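Local structure of putative O-acetylhomoserine (Thiol)-lyase (Campylobacter jejuni, 4OC9) at residues Gln158-Asp163 with Asn324-Leu329; Asp163-Asn168 with Lys331-Lys336. The protein is a probable trans-sulfuration enzyme that uses pyridoxal 5'-phosphate to make homocysteine from O-acetylhomoserine and sulfide. All blocks are in the same frame, centred on the assembly; numbering follows the deposited sequence.

Contact 1 (Gln158-Asp163 with Asn324-Leu329)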
# COMPACT_ATOMS: atom_id res chain seq x y z
N GLN D 158 13.32 -6.67 -31.15
CA GLN D 158 13.14 -6.74 -32.63
C GLN D 158 11.69 -6.67 -33.12
O GLN D 158 11.45 -6.32 -34.25
CB GLN D 158 13.89 -7.81 -33.40
CG GLN D 158 13.97 -7.39 -34.87
CD GLN D 158 14.53 -8.46 -35.76
OE1 GLN D 158 15.04 -9.48 -35.29
NE2 GLN D 158 14.47 -8.24 -37.07
N ILE D 159 10.73 -6.97 -32.26
CA ILE D 159 9.33 -6.96 -32.63
C ILE D 159 9.17 -8.09 -33.66
O ILE D 159 8.53 -7.95 -34.68
CB ILE D 159 8.81 -5.62 -33.16
CG1 ILE D 159 9.12 -4.44 -32.24
CG2 ILE D 159 7.31 -5.64 -33.31
CD1 ILE D 159 10.55 -4.01 -32.24
N ALA D 160 9.84 -9.21 -33.40
CA ALA D 160 9.77 -10.35 -34.30
C ALA D 160 8.60 -11.23 -33.90
O ALA D 160 8.47 -11.62 -32.74
CB ALA D 160 11.05 -11.13 -34.24
N ILE D 161 7.78 -11.56 -34.88
CA ILE D 161 6.62 -12.40 -34.65
C ILE D 161 6.89 -13.85 -34.99
O ILE D 161 7.31 -14.20 -36.10
CB ILE D 161 5.43 -11.92 -35.46
CG1 ILE D 161 5.10 -10.49 -35.08
CG2 ILE D 161 4.23 -12.82 -35.19
CD1 ILE D 161 3.93 -9.87 -35.83
N ALA D 162 6.59 -14.71 -34.03
CA ALA D 162 6.78 -16.14 -34.18
C ALA D 162 5.59 -16.79 -34.89
O ALA D 162 4.43 -16.45 -34.62
CB ALA D 162 6.96 -16.78 -32.81
N ASP D 163 5.88 -17.74 -35.78
CA ASP D 163 4.83 -18.45 -36.49
C ASP D 163 4.48 -19.58 -35.52
O ASP D 163 4.96 -20.71 -35.60
CB ASP D 163 5.31 -18.95 -37.85
CG ASP D 163 4.17 -19.49 -38.70
OD1 ASP D 163 3.08 -19.81 -38.16
OD2 ASP D 163 4.37 -19.61 -39.94
N ASN D 324 7.34 -4.46 -43.66
CA ASN D 324 8.02 -5.20 -42.59
C ASN D 324 7.97 -6.72 -42.86
O ASN D 324 6.97 -7.24 -43.31
CB ASN D 324 7.41 -4.88 -41.24
CG ASN D 324 8.37 -5.23 -40.11
OD1 ASN D 324 9.48 -4.66 -40.00
ND2 ASN D 324 7.95 -6.05 -39.25
N ALA D 325 9.02 -7.42 -42.46
CA ALA D 325 9.14 -8.87 -42.67
C ALA D 325 8.14 -9.72 -41.88
O ALA D 325 7.90 -10.86 -42.22
CB ALA D 325 10.56 -9.31 -42.32
N TYR D 326 7.59 -9.17 -40.81
CA TYR D 326 6.65 -9.90 -40.02
C TYR D 326 5.22 -9.45 -40.26
O TYR D 326 4.32 -9.89 -39.57
CB TYR D 326 7.04 -9.78 -38.54
CG TYR D 326 8.41 -10.35 -38.30
CD1 TYR D 326 8.59 -11.72 -38.24
CD2 TYR D 326 9.53 -9.53 -38.16
CE1 TYR D 326 9.86 -12.26 -38.07
CE2 TYR D 326 10.80 -10.07 -37.98
CZ TYR D 326 10.96 -11.43 -37.94
OH TYR D 326 12.19 -11.97 -37.73
N HIS D 327 5.01 -8.61 -41.26
CA HIS D 327 3.67 -8.07 -41.57
C HIS D 327 2.61 -9.15 -41.85
O HIS D 327 1.50 -9.06 -41.35
CB HIS D 327 3.74 -7.01 -42.68
CG HIS D 327 2.44 -6.32 -42.95
ND1 HIS D 327 1.99 -5.26 -42.20
CD2 HIS D 327 1.52 -6.51 -43.93
CE1 HIS D 327 0.84 -4.83 -42.70
NE2 HIS D 327 0.53 -5.58 -43.74
N ASN D 328 2.95 -10.15 -42.66
CA ASN D 328 2.02 -11.26 -42.95
C ASN D 328 1.68 -12.08 -41.70
O ASN D 328 0.54 -12.47 -41.50
CB ASN D 328 2.54 -12.16 -44.05
CG ASN D 328 2.47 -11.51 -45.41
OD1 ASN D 328 1.68 -10.60 -45.64
ND2 ASN D 328 3.28 -12.01 -46.34
N LEU D 329 2.70 -12.36 -40.89
CA LEU D 329 2.48 -13.09 -39.63
C LEU D 329 1.59 -12.22 -38.72
O LEU D 329 0.76 -12.75 -37.97
CB LEU D 329 3.81 -13.43 -38.96
CG LEU D 329 4.59 -14.49 -39.73
CD1 LEU D 329 6.03 -14.65 -39.28
CD2 LEU D 329 3.84 -15.81 -39.59
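Tyr326 lays one face of its ring against the backbone of Ala160 and Ile161. CA of Ala160 stands over the middle of the ring, 3.9 Å from the centroid of Tyr326 and 11° off the ring normal, a CH-pi contact. The amide N of Ile161 lies over the same face nearer the rim, 3.5 Å from CD1 of Tyr326. Alanine suits this place because its small CB, 3.7 Å from CZ of Tyr326, lets the ring come close to the main chain. The far end of the ring is polar: the Tyr326 hydroxyl hydrogen-bonds to Asp133 and Lys107, and Lys107 also binds OE1 of Gln158, whose NE2 lies at the ring edge.

Ile161 fits between Tyr326 and Leu329, its side chain running the opposite way to each. With CG1 beside the backbone N (chi1 -58°), its beta-branch gives each neighbour an arm: CG1 meets CB of Tyr326 at 4.0 Å, CG2 meets CB of Leu329 at 3.8 Å. Leu329 then forks. Its CD1 reaches the carbonyl O of Ile161 at 3.5 Å; its CD2 packs on CG of Asp163 at 3.8 Å, Leu329 and Asp163 crossing at about a right angle. The start of helix 327-333, which follows strand 315-317, thus packs on the loop after strand 146-152, within the type I PLP-dependent fold of the trans-sulfuration enzymes.

Contact 2 (Asp163-Asn168 with Lys331-Lys336); sequences DIEKIN and KKYFDK
The hydroxyl of Tyr333 is held by two groups at the start of helix 164-174. It donates to OD1 of Asp163 at 2.5 Å and accepts the amide N-H of Glu165, whose N lies 2.9 Å from Tyr333 OH with an angle of 159° at the hydrogen. OD1 is met nearly along its C-O axis, and the carboxylate plane stands 71° from the ring. Asp163 is at the N-cap position, yet its side chain makes no capping bond and turns to the tyrosine, CG anti to its backbone N (chi1 -171°). Tyrosine suits this place because its hydroxyl can give to a carboxylate and take from a helix-end amide, while its CE1 packs on CB of Ile164 at 4.1 Å.

Lys332 reaches over with an extended chain, its CG above one ring face of Tyr333 toward the rim. Its NZ makes a weak bond and salt bridge to OE1 of Glu165 at 3.4 Å and a longer ion pair with OD1 of Asp163. A water accepts from NZ of Lys332 at 2.7 Å and donates to OD2 of Asp163, which also has a long ion pair with Lys166. His195, from a loop, meets the Tyr333 ring edge-to-face. The last turn of helix 327-333 meets the N-terminus of helix 164-174, whose buried Ile164 and Ile167 rest on strand 146-152.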
# COMPACT_ATOMS: atom_id res chain seq x y z
N ASP D 163 5.88 -17.74 -35.78
CA ASP D 163 4.83 -18.45 -36.49
C ASP D 163 4.48 -19.58 -35.52
O ASP D 163 4.96 -20.71 -35.60
CB ASP D 163 5.31 -18.95 -37.85
CG ASP D 163 4.17 -19.49 -38.70
OD1 ASP D 163 3.08 -19.81 -38.16
OD2 ASP D 163 4.37 -19.61 -39.94
N ILE D 164 3.58 -19.25 -34.62
CA ILE D 164 3.14 -20.16 -33.56
C ILE D 164 2.68 -21.53 -34.03
O ILE D 164 3.15 -22.53 -33.48
CB ILE D 164 2.10 -19.51 -32.65
CG1 ILE D 164 2.63 -18.19 -32.09
CG2 ILE D 164 1.76 -20.46 -31.52
CD1 ILE D 164 1.62 -17.41 -31.26
N GLU D 165 1.78 -21.59 -35.00
CA GLU D 165 1.28 -22.89 -35.52
C GLU D 165 2.40 -23.89 -35.90
O GLU D 165 2.27 -25.08 -35.64
CB GLU D 165 0.39 -22.73 -36.73
CG GLU D 165 -0.92 -22.02 -36.47
CD GLU D 165 -1.76 -21.92 -37.72
OE1 GLU D 165 -1.34 -22.50 -38.77
OE2 GLU D 165 -2.82 -21.27 -37.66
N LYS D 166 3.47 -23.37 -36.51
CA LYS D 166 4.59 -24.21 -36.92
C LYS D 166 5.42 -24.65 -35.75
O LYS D 166 5.98 -25.74 -35.79
CB LYS D 166 5.45 -23.50 -37.95
CG LYS D 166 4.68 -23.27 -39.22
CD LYS D 166 5.53 -22.64 -40.30
CE LYS D 166 4.69 -22.46 -41.56
NZ LYS D 166 5.45 -21.84 -42.67
N ILE D 167 5.53 -23.81 -34.72
CA ILE D 167 6.28 -24.20 -33.54
C ILE D 167 5.48 -25.30 -32.84
O ILE D 167 6.03 -26.30 -32.38
CB ILE D 167 6.51 -23.03 -32.60
CG1 ILE D 167 7.46 -22.04 -33.25
CG2 ILE D 167 7.15 -23.50 -31.30
CD1 ILE D 167 7.73 -20.78 -32.44
N ASN D 168 4.18 -25.11 -32.79
CA ASN D 168 3.27 -26.04 -32.18
C ASN D 168 3.36 -27.42 -32.82
O ASN D 168 3.41 -28.43 -32.13
CB ASN D 168 1.85 -25.59 -32.35
CG ASN D 168 0.88 -26.48 -31.62
OD1 ASN D 168 1.09 -26.81 -30.45
ND2 ASN D 168 -0.21 -26.86 -32.29
N LYS D 331 -0.75 -10.00 -39.66
CA LYS D 331 -2.12 -10.12 -40.17
C LYS D 331 -2.71 -11.50 -39.86
O LYS D 331 -3.90 -11.64 -39.65
CB LYS D 331 -2.18 -9.88 -41.69
CG LYS D 331 -1.87 -8.45 -42.15
CD LYS D 331 -2.89 -7.46 -41.61
CE LYS D 331 -2.62 -6.05 -42.10
NZ LYS D 331 -3.63 -5.07 -41.67
N LYS D 332 -1.87 -12.51 -39.84
CA LYS D 332 -2.35 -13.87 -39.57
C LYS D 332 -2.75 -14.14 -38.12
O LYS D 332 -3.77 -14.76 -37.86
CB LYS D 332 -1.29 -14.88 -39.97
CG LYS D 332 -1.73 -16.31 -39.79
CD LYS D 332 -0.63 -17.29 -40.15
CE LYS D 332 -1.09 -18.73 -39.94
NZ LYS D 332 0.01 -19.70 -40.18
N TYR D 333 -1.94 -13.66 -37.19
CA TYR D 333 -2.22 -13.89 -35.77
C TYR D 333 -2.89 -12.79 -34.94
O TYR D 333 -3.45 -13.09 -33.89
CB TYR D 333 -0.96 -14.31 -35.08
CG TYR D 333 -0.43 -15.63 -35.55
CD1 TYR D 333 -0.98 -16.81 -35.08
CD2 TYR D 333 0.67 -15.71 -36.38
CE1 TYR D 333 -0.50 -18.03 -35.49
CE2 TYR D 333 1.16 -16.93 -36.78
CZ TYR D 333 0.57 -18.09 -36.33
OH TYR D 333 1.09 -19.33 -36.72
N PHE D 334 -2.86 -11.54 -35.39
CA PHE D 334 -3.46 -10.40 -34.62
C PHE D 334 -4.84 -9.99 -35.16
O PHE D 334 -4.92 -9.23 -36.13
CB PHE D 334 -2.48 -9.24 -34.60
CG PHE D 334 -1.24 -9.51 -33.80
CD1 PHE D 334 -0.26 -10.36 -34.27
CD2 PHE D 334 -1.02 -8.85 -32.62
CE1 PHE D 334 0.89 -10.59 -33.55
CE2 PHE D 334 0.14 -9.06 -31.90
CZ PHE D 334 1.10 -9.94 -32.36
N ASP D 335 -5.90 -10.50 -34.54
CA ASP D 335 -7.27 -10.25 -34.97
C ASP D 335 -7.77 -8.80 -34.94
O ASP D 335 -8.54 -8.41 -35.83
CB ASP D 335 -8.24 -11.17 -34.25
CG ASP D 335 -8.02 -12.66 -34.59
OD1 ASP D 335 -7.21 -12.99 -35.48
OD2 ASP D 335 -8.70 -13.51 -33.95
N LYS D 336 -7.36 -8.02 -33.94
CA LYS D 336 -7.78 -6.61 -33.81
C LYS D 336 -6.95 -5.52 -34.54
O LYS D 336 -7.13 -4.30 -34.40
CB LYS D 336 -7.88 -6.25 -32.34
CG LYS D 336 -9.08 -6.84 -31.61
CD LYS D 336 -9.14 -6.33 -30.18
CE LYS D 336 -10.41 -6.71 -29.35
NZ LYS D 336 -10.90 -8.12 -29.39
O HOH W 1 1.94 -18.72 -41.78

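How the contacts relate
Contacts 1 and 2 are successive parts of one interface: helix 327-333 meets first the loop 158-163 and then the start of helix 164-174. Asp163 belongs to both, giving its carbon skeleton to packing in contact 1 and its carboxylate to polar bonding in contact 2. Contact 1 is mostly apolar and the more buried of the two, with no touching residue exposed; the Tyr326 hydroxyl and OE1 of Gln158 find their partners outside its segments. Contact 2 lies 10 Å away between centres and combines a buried tyrosine with charged side chains at the surface, where an exposed lysine and a water take part. Packing joins them directly, with CD1 of Ile161 3.9 Å from CE1 of Phe334.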